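Mandelate racemase/muconate lactonizing enzyme/Enolase superfamily (Rhodobacter sphaeroides, PDB 2HZG) belongs to the enolase superfamily and binds a sodium ion through acidic side chains of its barrel domain. Local coordinates at residues A[275-280]-A[302-307]. Sequence-based numbering, arbitrary orientation.
Sequences QIDCGR and VNHTFT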
loop_
_atom_site.group_PDB
_atom_site.type_symbol
_atom_site.label_atom_id
_atom_site.label_comp_id
_atom_site.label_asym_id
_atom_site.label_seq_id
_atom_site.Cartn_x
_atom_site.Cartn_y
_atom_site.Cartn_z
ATOM N N GLN A 275 16.049 -6.784 1.009
ATOM C CA GLN A 275 16.437 -5.640 1.813
ATOM C C GLN A 275 15.196 -5.091 2.465
ATOM O O GLN A 275 14.241 -4.690 1.795
ATOM C CB GLN A 275 17.115 -4.563 0.961
ATOM C CG GLN A 275 18.253 -5.100 0.088
ATOM C CD GLN A 275 18.715 -4.102 -0.951
ATOM O OE1 GLN A 275 17.923 -3.631 -1.776
ATOM N NE2 GLN A 275 20.005 -3.785 -0.933
ATOM N N ILE A 276 15.210 -5.063 3.788
ATOM C CA ILE A 276 13.980 -4.795 4.527
ATOM C C ILE A 276 14.138 -3.620 5.475
ATOM O O ILE A 276 15.099 -3.531 6.228
ATOM C CB ILE A 276 13.508 -6.045 5.322
ATOM C CG1 ILE A 276 13.266 -7.236 4.372
ATOM C CG2 ILE A 276 12.307 -5.696 6.233
ATOM C CD1 ILE A 276 12.118 -7.052 3.378
ATOM N N ASP A 277 13.163 -2.721 5.407
ATOM C CA ASP A 277 13.079 -1.597 6.301
ATOM C C ASP A 277 12.050 -1.910 7.388
ATOM O O ASP A 277 10.861 -1.987 7.105
ATOM C CB ASP A 277 12.670 -0.339 5.524
ATOM C CG ASP A 277 12.964 0.922 6.293
ATOM O OD1 ASP A 277 12.544 1.019 7.453
ATOM O OD2 ASP A 277 13.617 1.834 5.761
ATOM N N CYS A 278 12.506 -2.094 8.628
ATOM C CA CYS A 278 11.573 -2.298 9.769
ATOM C C CYS A 278 10.608 -1.131 9.965
ATOM O O CYS A 278 9.521 -1.327 10.478
ATOM C CB CYS A 278 12.331 -2.570 11.065
ATOM S SG CYS A 278 13.026 -4.196 10.997
ATOM N N GLY A 279 11.015 0.069 9.552
ATOM C CA GLY A 279 10.157 1.257 9.617
ATOM C C GLY A 279 9.037 1.322 8.579
ATOM O O GLY A 279 8.243 2.269 8.587
ATOM N N ARG A 280 8.955 0.323 7.695
ATOM C CA ARG A 280 7.927 0.283 6.633
ATOM C C ARG A 280 7.108 -0.998 6.625
ATOM O O ARG A 280 5.896 -0.976 6.349
ATOM C CB ARG A 280 8.580 0.410 5.244
ATOM C CG ARG A 280 9.226 1.734 4.981
ATOM C CD ARG A 280 9.781 1.733 3.584
ATOM N NE ARG A 280 10.364 3.024 3.250
ATOM C CZ ARG A 280 11.272 3.223 2.295
ATOM N NH1 ARG A 280 11.718 2.212 1.562
ATOM N NH2 ARG A 280 11.738 4.442 2.083
ATOM N N VAL A 302 19.476 -8.199 4.039
ATOM C CA VAL A 302 20.182 -6.986 4.417
ATOM C C VAL A 302 19.128 -6.033 4.937
ATOM O O VAL A 302 17.993 -6.040 4.461
ATOM C CB VAL A 302 20.947 -6.302 3.211
ATOM C CG1 VAL A 302 22.017 -5.330 3.732
ATOM C CG2 VAL A 302 21.600 -7.329 2.251
ATOM N N ASN A 303 19.486 -5.224 5.924
ATOM C CA ASN A 303 18.635 -4.104 6.286
ATOM C C ASN A 303 18.594 -3.053 5.173
ATOM O O ASN A 303 19.574 -2.888 4.418
ATOM C CB ASN A 303 19.120 -3.448 7.581
ATOM C CG ASN A 303 20.500 -2.844 7.439
ATOM O OD1 ASN A 303 21.419 -3.493 6.955
ATOM N ND2 ASN A 303 20.642 -1.595 7.830
ATOM N N HIS A 304 17.455 -2.372 5.059
ATOM C CA HIS A 304 17.423 -1.070 4.423
ATOM C C HIS A 304 17.359 -0.020 5.527
ATOM O O HIS A 304 16.405 0.005 6.301
ATOM C CB HIS A 304 16.219 -0.873 3.484
ATOM C CG HIS A 304 16.080 0.543 3.023
ATOM N ND1 HIS A 304 15.315 1.475 3.691
ATOM C CD2 HIS A 304 16.678 1.209 2.007
ATOM C CE1 HIS A 304 15.427 2.649 3.096
ATOM N NE2 HIS A 304 16.247 2.513 2.069
ATOM N N THR A 305 18.390 0.826 5.609
ATOM C CA THR A 305 18.405 1.946 6.550
ATOM C C THR A 305 19.067 3.151 5.911
ATOM O O THR A 305 20.203 3.053 5.482
ATOM C CB THR A 305 19.221 1.632 7.832
ATOM O OG1 THR A 305 18.723 0.437 8.431
ATOM C CG2 THR A 305 19.117 2.792 8.835
ATOM N N PHE A 306 18.372 4.283 5.883
ATOM C CA PHE A 306 18.987 5.507 5.375
ATOM C C PHE A 306 18.887 6.657 6.404
ATOM O O PHE A 306 19.156 7.822 6.087
ATOM C CB PHE A 306 18.352 5.907 4.013
ATOM C CG PHE A 306 19.297 6.658 3.094
ATOM C CD1 PHE A 306 20.438 6.030 2.573
ATOM C CD2 PHE A 306 19.039 7.981 2.736
ATOM C CE1 PHE A 306 21.288 6.701 1.712
ATOM C CE2 PHE A 306 19.916 8.685 1.881
ATOM C CZ PHE A 306 21.043 8.035 1.380
ATOM N N THR A 307 18.512 6.326 7.637
ATOM C CA THR A 307 18.087 7.359 8.581
ATOM C C THR A 307 18.828 7.268 9.937
ATOM O O THR A 307 20.057 7.092 9.944
ATOM C CB THR A 307 16.532 7.369 8.716
ATOM O OG1 THR A 307 16.093 6.069 9.127
ATOM C CG2 THR A 307 15.890 7.699 7.370
HETATM O O HOH W 1 15.469 4.136 6.331
#
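With CG anti to the backbone N in both residues, Asp277 (chi1 -163°) and His304 (chi1 170°) swing carboxylate and imidazole together just past the C-terminal ends of neighbouring parallel strands 273-276 and 300-303 of the beta/alpha barrel; helix 284-297 makes the crossover between them. His304 ND1 donates to Asp277 OD2 at 2.7 Å. The acceptor lies in the ring plane and offers its anti lone pair, although carboxylate and ring planes are turned 40° apart. The pair is consistent with the His-Asp pair characteristic of the mandelate racemase subgroup. With ND1 as donor, the carboxylate probably raises the basicity of the imidazole; the nearest side-chain atom of His304 lies about 4 Å from the bound sodium ion. Asp277 is itself held: OD1 accepts a weak N-capping bond from Gly279 N at 2.8 Å, while a water 3.0 Å from Asp277 OD2 donates to it and accepts from Phe306 N, linking the carboxylate to the loop after strand 300-303. Within the sheet the strands are tied by Ile276 N to Val302 O at 3.0 Å, in the carbonyl plane, and by His304 N to Ile276 O at 2.9 Å, a nearly straight N-H approaching from above the carbonyl plane. Gln275 and Val302 turn their side chains to the same face of the sheet, whereas Ile276 packs outward on helix 284-297. The extended Arg280 forms a salt bridge with Glu254, a ligand of the sodium, and its positive charge may disfavour protonation of the histidine. His304 CE1 lies over one guanidinium face, 4.0 Å from Arg280 NH1.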